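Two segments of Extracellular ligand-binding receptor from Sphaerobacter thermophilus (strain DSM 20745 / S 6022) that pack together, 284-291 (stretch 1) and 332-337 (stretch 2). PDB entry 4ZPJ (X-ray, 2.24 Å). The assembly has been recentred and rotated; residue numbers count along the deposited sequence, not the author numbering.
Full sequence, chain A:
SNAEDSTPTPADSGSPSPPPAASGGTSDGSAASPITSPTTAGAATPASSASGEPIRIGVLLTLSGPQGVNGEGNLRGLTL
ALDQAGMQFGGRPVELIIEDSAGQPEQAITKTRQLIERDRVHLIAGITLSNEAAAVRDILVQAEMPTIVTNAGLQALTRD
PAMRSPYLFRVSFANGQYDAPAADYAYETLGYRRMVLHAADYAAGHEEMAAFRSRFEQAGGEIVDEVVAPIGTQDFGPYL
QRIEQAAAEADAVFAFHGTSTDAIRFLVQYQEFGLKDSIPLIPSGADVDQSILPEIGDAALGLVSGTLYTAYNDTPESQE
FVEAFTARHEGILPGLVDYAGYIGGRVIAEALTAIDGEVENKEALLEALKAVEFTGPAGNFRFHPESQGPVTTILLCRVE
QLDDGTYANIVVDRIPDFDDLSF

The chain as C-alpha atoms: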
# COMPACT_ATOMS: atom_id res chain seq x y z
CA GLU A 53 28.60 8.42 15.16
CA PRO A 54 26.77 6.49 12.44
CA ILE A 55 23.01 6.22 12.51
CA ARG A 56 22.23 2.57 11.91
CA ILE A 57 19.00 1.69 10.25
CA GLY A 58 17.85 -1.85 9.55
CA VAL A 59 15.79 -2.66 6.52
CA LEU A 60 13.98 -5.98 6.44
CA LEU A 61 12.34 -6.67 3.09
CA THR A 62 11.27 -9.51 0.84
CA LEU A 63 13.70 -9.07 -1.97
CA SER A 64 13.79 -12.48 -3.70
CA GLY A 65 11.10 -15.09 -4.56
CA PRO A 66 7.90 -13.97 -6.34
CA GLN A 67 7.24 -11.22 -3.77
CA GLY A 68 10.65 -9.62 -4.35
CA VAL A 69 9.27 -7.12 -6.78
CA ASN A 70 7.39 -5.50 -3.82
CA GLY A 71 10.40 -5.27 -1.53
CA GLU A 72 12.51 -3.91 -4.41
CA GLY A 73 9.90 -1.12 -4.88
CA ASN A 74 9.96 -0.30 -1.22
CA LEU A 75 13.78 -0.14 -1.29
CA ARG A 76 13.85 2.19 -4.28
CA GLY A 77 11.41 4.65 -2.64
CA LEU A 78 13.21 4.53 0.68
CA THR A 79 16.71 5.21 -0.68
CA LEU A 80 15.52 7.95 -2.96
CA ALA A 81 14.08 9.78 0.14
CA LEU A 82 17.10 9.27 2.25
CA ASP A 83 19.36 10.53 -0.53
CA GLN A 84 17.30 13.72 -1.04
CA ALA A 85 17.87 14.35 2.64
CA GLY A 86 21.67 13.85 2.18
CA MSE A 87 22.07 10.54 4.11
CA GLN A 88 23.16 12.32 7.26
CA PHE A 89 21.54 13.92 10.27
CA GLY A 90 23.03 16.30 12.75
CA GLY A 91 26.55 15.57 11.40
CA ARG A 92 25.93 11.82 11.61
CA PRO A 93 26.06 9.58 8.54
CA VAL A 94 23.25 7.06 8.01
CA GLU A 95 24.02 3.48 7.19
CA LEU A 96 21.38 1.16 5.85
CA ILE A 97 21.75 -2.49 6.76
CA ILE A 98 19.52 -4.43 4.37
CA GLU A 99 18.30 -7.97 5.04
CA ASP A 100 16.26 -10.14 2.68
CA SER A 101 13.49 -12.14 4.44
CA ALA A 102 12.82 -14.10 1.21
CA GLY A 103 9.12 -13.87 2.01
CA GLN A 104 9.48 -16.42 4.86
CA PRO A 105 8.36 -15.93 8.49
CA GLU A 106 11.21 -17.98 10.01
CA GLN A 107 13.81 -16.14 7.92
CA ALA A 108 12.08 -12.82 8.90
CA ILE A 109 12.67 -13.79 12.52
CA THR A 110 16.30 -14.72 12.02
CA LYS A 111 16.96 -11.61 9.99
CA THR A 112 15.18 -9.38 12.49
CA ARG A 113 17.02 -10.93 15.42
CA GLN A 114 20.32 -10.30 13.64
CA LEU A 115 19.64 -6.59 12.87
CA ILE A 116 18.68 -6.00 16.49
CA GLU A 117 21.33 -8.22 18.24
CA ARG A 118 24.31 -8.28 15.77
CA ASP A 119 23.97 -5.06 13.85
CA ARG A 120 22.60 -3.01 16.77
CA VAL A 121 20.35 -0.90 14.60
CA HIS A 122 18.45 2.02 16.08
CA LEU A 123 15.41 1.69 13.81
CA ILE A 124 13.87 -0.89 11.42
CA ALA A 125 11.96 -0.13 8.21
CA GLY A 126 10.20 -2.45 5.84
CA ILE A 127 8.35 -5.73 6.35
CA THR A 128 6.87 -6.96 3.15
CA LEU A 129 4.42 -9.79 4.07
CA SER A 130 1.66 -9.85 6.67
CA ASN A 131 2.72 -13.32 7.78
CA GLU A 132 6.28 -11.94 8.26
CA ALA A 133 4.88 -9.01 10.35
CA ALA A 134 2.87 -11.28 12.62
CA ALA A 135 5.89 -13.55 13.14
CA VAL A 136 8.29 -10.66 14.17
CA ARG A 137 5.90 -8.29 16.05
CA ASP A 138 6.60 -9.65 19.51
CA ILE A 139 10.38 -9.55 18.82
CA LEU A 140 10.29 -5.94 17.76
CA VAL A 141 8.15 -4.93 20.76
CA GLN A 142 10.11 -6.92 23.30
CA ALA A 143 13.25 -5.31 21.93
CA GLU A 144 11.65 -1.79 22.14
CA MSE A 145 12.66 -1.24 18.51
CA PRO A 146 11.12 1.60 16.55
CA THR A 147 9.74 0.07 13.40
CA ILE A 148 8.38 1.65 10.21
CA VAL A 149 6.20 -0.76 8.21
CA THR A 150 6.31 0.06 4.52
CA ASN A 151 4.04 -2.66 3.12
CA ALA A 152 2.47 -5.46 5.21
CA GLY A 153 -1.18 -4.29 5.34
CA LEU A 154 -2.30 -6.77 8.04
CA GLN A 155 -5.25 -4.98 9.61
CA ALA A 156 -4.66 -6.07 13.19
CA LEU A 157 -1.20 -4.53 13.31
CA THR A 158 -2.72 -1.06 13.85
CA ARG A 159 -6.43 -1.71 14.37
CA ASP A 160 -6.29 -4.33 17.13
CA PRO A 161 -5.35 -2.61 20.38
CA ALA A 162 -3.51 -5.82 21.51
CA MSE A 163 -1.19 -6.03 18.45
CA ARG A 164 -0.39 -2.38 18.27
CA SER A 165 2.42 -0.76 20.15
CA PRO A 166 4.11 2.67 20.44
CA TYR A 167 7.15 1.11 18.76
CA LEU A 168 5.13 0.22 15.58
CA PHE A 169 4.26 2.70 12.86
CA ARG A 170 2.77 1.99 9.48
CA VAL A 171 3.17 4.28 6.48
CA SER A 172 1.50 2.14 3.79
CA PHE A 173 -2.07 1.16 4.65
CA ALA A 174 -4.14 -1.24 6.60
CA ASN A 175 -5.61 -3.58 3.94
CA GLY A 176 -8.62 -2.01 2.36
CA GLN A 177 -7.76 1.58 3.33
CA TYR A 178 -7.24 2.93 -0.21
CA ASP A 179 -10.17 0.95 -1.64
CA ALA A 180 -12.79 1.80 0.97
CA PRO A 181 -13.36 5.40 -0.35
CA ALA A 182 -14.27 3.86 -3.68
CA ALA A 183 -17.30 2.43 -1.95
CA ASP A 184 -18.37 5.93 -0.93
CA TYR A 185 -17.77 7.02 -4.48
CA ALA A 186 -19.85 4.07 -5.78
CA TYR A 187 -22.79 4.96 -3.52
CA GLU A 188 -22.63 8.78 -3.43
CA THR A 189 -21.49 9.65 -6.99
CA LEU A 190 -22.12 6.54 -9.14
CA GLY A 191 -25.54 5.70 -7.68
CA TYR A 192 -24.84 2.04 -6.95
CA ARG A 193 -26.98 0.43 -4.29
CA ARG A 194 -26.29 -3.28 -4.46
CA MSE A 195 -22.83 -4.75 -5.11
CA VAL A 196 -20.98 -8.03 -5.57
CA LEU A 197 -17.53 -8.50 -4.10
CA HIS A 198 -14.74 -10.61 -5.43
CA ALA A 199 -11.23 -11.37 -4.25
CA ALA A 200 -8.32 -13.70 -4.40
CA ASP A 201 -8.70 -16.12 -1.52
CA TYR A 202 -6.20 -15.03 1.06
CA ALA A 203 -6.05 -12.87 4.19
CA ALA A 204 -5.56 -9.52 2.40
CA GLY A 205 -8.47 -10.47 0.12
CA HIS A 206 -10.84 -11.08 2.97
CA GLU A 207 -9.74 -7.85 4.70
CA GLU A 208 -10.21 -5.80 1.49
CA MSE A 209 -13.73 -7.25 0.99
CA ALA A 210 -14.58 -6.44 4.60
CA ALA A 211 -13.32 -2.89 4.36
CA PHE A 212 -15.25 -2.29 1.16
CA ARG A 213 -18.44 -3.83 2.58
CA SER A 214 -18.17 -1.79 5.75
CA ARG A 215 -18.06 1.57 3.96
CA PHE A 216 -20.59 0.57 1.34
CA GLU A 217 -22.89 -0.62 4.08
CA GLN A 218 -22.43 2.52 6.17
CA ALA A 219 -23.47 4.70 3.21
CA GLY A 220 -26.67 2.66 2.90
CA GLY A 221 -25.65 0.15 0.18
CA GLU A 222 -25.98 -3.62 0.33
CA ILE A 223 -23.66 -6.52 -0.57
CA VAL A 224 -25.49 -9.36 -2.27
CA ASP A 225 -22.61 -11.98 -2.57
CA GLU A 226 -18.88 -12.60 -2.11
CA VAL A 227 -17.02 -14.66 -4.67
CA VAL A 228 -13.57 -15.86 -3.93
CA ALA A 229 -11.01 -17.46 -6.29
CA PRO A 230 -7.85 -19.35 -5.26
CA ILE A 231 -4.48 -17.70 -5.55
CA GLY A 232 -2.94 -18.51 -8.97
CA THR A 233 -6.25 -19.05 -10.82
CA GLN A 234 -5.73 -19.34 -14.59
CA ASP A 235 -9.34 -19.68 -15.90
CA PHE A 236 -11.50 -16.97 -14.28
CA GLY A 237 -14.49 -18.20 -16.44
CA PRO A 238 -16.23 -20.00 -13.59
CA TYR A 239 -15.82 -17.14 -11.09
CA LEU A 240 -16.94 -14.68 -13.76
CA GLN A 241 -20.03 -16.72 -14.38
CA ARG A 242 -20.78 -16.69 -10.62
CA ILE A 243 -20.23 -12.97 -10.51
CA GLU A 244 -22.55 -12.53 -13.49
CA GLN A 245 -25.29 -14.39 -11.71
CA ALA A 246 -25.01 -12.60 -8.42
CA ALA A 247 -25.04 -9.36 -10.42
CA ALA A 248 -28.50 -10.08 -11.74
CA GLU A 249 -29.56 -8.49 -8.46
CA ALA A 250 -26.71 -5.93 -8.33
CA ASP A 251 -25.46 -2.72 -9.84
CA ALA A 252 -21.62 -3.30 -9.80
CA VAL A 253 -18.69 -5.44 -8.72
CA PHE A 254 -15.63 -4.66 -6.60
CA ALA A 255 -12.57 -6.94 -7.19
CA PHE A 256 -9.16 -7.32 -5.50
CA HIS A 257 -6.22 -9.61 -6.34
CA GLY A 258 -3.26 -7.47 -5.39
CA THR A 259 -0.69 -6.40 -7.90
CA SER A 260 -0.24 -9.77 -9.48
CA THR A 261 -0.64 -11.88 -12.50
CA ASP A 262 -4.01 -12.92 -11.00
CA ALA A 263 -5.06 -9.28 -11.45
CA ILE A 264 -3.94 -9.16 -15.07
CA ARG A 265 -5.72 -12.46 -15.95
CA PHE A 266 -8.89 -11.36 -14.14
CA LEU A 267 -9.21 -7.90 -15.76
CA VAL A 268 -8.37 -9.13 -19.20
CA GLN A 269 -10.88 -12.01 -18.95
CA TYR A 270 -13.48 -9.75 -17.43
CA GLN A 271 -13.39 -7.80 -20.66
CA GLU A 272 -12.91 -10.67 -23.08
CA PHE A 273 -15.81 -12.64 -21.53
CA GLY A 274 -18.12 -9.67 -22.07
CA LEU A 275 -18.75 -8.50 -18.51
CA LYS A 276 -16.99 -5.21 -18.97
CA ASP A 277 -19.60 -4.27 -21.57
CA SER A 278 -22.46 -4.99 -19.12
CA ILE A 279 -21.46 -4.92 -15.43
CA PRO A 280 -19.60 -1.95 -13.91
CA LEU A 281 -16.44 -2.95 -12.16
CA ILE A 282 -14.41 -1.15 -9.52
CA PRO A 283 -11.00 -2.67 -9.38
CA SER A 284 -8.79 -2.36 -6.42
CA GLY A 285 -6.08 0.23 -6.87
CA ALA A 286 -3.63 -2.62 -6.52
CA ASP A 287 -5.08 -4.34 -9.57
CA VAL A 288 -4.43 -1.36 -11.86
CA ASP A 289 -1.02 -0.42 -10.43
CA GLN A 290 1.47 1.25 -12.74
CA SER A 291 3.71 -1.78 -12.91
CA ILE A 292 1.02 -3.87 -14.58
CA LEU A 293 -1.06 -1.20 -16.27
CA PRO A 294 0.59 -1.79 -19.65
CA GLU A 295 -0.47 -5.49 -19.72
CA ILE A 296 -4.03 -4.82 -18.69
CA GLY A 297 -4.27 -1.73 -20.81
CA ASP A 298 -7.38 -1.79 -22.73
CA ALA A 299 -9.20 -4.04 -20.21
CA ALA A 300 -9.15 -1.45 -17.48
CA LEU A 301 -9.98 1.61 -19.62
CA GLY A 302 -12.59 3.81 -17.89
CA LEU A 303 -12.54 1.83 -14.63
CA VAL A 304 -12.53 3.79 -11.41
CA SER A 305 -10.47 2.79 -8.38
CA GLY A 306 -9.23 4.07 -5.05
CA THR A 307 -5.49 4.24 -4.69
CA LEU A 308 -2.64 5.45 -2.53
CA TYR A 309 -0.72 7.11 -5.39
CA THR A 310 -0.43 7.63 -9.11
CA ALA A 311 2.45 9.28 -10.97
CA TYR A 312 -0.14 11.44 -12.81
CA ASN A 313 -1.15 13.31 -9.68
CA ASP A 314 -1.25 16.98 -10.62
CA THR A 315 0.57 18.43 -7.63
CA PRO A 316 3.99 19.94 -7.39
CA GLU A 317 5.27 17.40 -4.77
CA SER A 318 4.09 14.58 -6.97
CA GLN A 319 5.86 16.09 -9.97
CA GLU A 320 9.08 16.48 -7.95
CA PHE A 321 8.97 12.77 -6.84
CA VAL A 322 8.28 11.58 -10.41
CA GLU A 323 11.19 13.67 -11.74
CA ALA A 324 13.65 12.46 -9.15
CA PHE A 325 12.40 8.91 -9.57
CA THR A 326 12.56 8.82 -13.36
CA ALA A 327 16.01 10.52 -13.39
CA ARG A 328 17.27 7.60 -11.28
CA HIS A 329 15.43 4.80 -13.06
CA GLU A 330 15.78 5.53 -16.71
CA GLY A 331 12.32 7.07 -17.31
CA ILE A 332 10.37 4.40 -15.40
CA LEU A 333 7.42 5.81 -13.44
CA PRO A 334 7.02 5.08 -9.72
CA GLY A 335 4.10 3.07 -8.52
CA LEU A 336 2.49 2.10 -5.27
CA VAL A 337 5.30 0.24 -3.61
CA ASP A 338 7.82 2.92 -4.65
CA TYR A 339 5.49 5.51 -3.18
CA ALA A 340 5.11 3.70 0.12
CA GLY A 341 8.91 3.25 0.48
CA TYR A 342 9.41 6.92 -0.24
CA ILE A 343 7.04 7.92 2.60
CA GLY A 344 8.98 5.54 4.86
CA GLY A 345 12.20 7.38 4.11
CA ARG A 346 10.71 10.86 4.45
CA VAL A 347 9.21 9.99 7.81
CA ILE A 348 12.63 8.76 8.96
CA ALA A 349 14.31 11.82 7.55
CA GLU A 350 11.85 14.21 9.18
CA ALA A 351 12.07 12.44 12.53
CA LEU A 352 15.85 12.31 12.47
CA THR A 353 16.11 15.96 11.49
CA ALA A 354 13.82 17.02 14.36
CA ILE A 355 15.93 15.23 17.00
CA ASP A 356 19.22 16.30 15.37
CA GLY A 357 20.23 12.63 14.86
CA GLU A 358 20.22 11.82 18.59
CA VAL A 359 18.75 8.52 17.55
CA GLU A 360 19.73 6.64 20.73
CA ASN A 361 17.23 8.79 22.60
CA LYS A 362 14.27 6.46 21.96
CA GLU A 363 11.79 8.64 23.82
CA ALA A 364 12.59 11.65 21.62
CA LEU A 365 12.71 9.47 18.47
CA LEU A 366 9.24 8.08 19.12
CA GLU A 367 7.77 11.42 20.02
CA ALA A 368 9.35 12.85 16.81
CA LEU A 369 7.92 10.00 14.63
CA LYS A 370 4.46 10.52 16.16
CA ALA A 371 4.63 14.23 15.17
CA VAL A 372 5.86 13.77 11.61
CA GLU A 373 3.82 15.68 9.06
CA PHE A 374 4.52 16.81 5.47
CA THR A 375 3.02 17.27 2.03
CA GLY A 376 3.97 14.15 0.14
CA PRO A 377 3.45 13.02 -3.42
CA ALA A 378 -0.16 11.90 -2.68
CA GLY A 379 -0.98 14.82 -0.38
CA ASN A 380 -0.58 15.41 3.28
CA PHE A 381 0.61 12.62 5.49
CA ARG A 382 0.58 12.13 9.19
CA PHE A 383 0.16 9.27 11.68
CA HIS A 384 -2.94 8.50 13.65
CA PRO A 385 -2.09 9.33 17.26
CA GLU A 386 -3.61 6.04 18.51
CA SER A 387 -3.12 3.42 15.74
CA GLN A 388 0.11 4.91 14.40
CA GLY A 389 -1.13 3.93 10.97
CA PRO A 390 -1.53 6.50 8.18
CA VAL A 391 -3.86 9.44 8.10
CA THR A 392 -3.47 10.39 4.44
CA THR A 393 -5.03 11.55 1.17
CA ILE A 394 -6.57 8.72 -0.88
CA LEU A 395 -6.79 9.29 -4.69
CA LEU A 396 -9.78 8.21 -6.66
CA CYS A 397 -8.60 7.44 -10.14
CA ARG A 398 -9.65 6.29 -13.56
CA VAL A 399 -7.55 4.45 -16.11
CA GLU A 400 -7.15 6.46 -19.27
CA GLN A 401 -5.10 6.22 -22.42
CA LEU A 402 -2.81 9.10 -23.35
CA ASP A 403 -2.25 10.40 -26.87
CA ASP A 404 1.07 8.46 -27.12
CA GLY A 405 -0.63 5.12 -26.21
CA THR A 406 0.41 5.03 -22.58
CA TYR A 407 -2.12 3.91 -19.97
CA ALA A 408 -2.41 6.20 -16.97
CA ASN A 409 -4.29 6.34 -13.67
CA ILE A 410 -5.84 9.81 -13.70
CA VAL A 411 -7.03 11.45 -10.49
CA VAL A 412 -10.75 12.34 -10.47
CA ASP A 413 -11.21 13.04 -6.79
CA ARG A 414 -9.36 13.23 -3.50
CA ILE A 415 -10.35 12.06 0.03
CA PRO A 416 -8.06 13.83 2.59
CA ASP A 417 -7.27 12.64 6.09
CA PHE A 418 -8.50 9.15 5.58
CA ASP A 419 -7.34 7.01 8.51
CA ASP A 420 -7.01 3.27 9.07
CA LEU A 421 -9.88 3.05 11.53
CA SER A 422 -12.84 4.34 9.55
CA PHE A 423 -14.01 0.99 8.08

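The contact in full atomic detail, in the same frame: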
# COMPACT_ATOMS: atom_id res chain seq x y z
N SER A 284 -9.68 -2.88 -7.43
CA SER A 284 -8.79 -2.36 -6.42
C SER A 284 -7.69 -1.56 -7.10
O SER A 284 -7.20 -1.94 -8.19
CB SER A 284 -8.17 -3.50 -5.62
OG SER A 284 -6.99 -3.08 -4.99
N GLY A 285 -7.25 -0.51 -6.43
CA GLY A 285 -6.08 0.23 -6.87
C GLY A 285 -4.87 -0.62 -7.06
O GLY A 285 -4.05 -0.36 -7.93
N ALA A 286 -4.75 -1.69 -6.29
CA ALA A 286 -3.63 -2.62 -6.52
C ALA A 286 -3.67 -3.32 -7.88
O ALA A 286 -2.61 -3.66 -8.49
CB ALA A 286 -3.61 -3.64 -5.40
N ASP A 287 -4.88 -3.51 -8.38
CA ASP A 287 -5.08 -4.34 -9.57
C ASP A 287 -4.79 -3.52 -10.82
O ASP A 287 -4.63 -4.07 -11.89
CB ASP A 287 -6.53 -4.90 -9.64
CG ASP A 287 -6.78 -6.17 -8.75
OD1 ASP A 287 -6.38 -6.19 -7.55
OD2 ASP A 287 -7.41 -7.15 -9.27
N VAL A 288 -4.76 -2.19 -10.70
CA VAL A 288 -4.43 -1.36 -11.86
C VAL A 288 -3.14 -0.55 -11.61
O VAL A 288 -2.91 0.53 -12.18
CB VAL A 288 -5.61 -0.45 -12.27
CG1 VAL A 288 -6.76 -1.29 -12.78
CG2 VAL A 288 -6.05 0.45 -11.13
N ASP A 289 -2.28 -1.06 -10.73
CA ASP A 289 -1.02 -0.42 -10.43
C ASP A 289 -0.19 -0.25 -11.69
O ASP A 289 -0.23 -1.09 -12.61
CB ASP A 289 -0.21 -1.26 -9.42
CG ASP A 289 1.13 -0.55 -8.99
OD1 ASP A 289 1.05 0.55 -8.42
OD2 ASP A 289 2.24 -1.07 -9.25
N GLN A 290 0.59 0.83 -11.69
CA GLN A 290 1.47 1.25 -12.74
C GLN A 290 2.32 0.15 -13.30
O GLN A 290 2.51 0.07 -14.48
CB GLN A 290 2.47 2.28 -12.16
CG GLN A 290 3.32 2.93 -13.23
CD GLN A 290 2.49 3.91 -14.03
OE1 GLN A 290 1.74 4.71 -13.44
NE2 GLN A 290 2.59 3.84 -15.34
N SER A 291 2.87 -0.69 -12.44
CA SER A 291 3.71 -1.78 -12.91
C SER A 291 3.00 -2.75 -13.83
O SER A 291 3.65 -3.42 -14.62
CB SER A 291 4.27 -2.56 -11.74
OG SER A 291 3.24 -2.87 -10.83
N ILE A 332 11.43 5.23 -15.93
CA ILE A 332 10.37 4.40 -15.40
C ILE A 332 9.60 5.17 -14.30
O ILE A 332 10.17 5.88 -13.47
CB ILE A 332 10.90 3.05 -14.89
CG1 ILE A 332 11.53 2.25 -16.06
CG2 ILE A 332 9.77 2.22 -14.29
CD1 ILE A 332 12.43 1.13 -15.58
N LEU A 333 8.28 5.04 -14.34
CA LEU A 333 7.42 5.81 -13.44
C LEU A 333 7.30 5.04 -12.12
O LEU A 333 7.23 3.83 -12.14
CB LEU A 333 6.03 6.05 -14.09
CG LEU A 333 5.91 7.03 -15.27
CD1 LEU A 333 4.49 7.27 -15.73
CD2 LEU A 333 6.50 8.37 -14.96
N PRO A 334 7.27 5.74 -10.99
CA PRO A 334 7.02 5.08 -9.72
C PRO A 334 5.59 4.66 -9.55
O PRO A 334 4.68 5.35 -10.02
CB PRO A 334 7.35 6.16 -8.70
CG PRO A 334 6.97 7.41 -9.38
CD PRO A 334 7.32 7.20 -10.83
N GLY A 335 5.40 3.52 -8.89
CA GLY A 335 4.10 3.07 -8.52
C GLY A 335 3.89 3.04 -7.03
O GLY A 335 4.50 3.80 -6.28
N LEU A 336 3.02 2.11 -6.61
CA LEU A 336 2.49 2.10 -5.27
C LEU A 336 3.53 1.78 -4.21
O LEU A 336 3.60 2.44 -3.16
CB LEU A 336 1.41 1.01 -5.21
CG LEU A 336 0.02 1.57 -4.98
CD1 LEU A 336 -1.05 0.73 -5.65
CD2 LEU A 336 -0.14 1.61 -3.47
N VAL A 337 4.24 0.69 -4.47
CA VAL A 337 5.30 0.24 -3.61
C VAL A 337 6.49 1.22 -3.54
O VAL A 337 7.15 1.31 -2.52
CB VAL A 337 5.76 -1.20 -3.96
CG1 VAL A 337 4.61 -2.16 -3.73
CG2 VAL A 337 6.26 -1.28 -5.42
O HOH W 1 1.90 5.62 -10.61

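Residues 284-291 form a compact turn that opens into a loop. Gly285 to Asp287 have helical phi and psi without the regular helical bonds; the backbone is tied by Asp287 N to Ser284 O at 2.8 Å, and more weakly by Val288 N to Gly285 O and Asp289 N to Ala286 O, both 3.4 Å. Ser284 reinforces the turn, its OG accepting a bond from Ala286 N (2.9 Å). The second stretch runs extended through Leu333 and Pro334, and a helix begins at Leu336, with Gly335 in the N-cap position. The backbones come nearest at Gln290 and Gly335, whose CA atoms are 5.3 Å apart.

Asp289 is the polar centre of the contact. An N-cap glycine has no side chain with which to satisfy the free amides of the first helical turn, and here a carboxylate from the other stretch meets one of them: Leu336 N donates to Asp289 OD1 at 3.1 Å. The other oxygen serves its own loop, for Ser291 OG and Ser291 N donate to Asp289 OD2 at 2.6 and 3.3 Å. Both carboxylate oxygens of this buried residue thus have partners. Glycine also suits position 335 sterically: an ideal CB on Gly335 would sit tightly against Asp289 OD1, at 3.1 Å, and close to Gln290 CB as well.

Leu336 fills the space beside the turn. Its CB lies 3.3 Å from Asp289 OD1, next to the hydrogen-bonded N, while its CD1 packs against backbone atoms, 3.9 Å from Gly285 O and 4.3 Å from Ala286 CA.

Gln290 suits a partly exposed site: its CB lies 4.1 Å from Gly335 CA, while its polar end reaches a water that bridges the stretches, donating to Gln290 OE1 (3.0 Å) and Pro334 O (2.9 Å). Leu333, also partly exposed, lays CD1 3.9 Å from Gln290 NE2, a van der Waals contact.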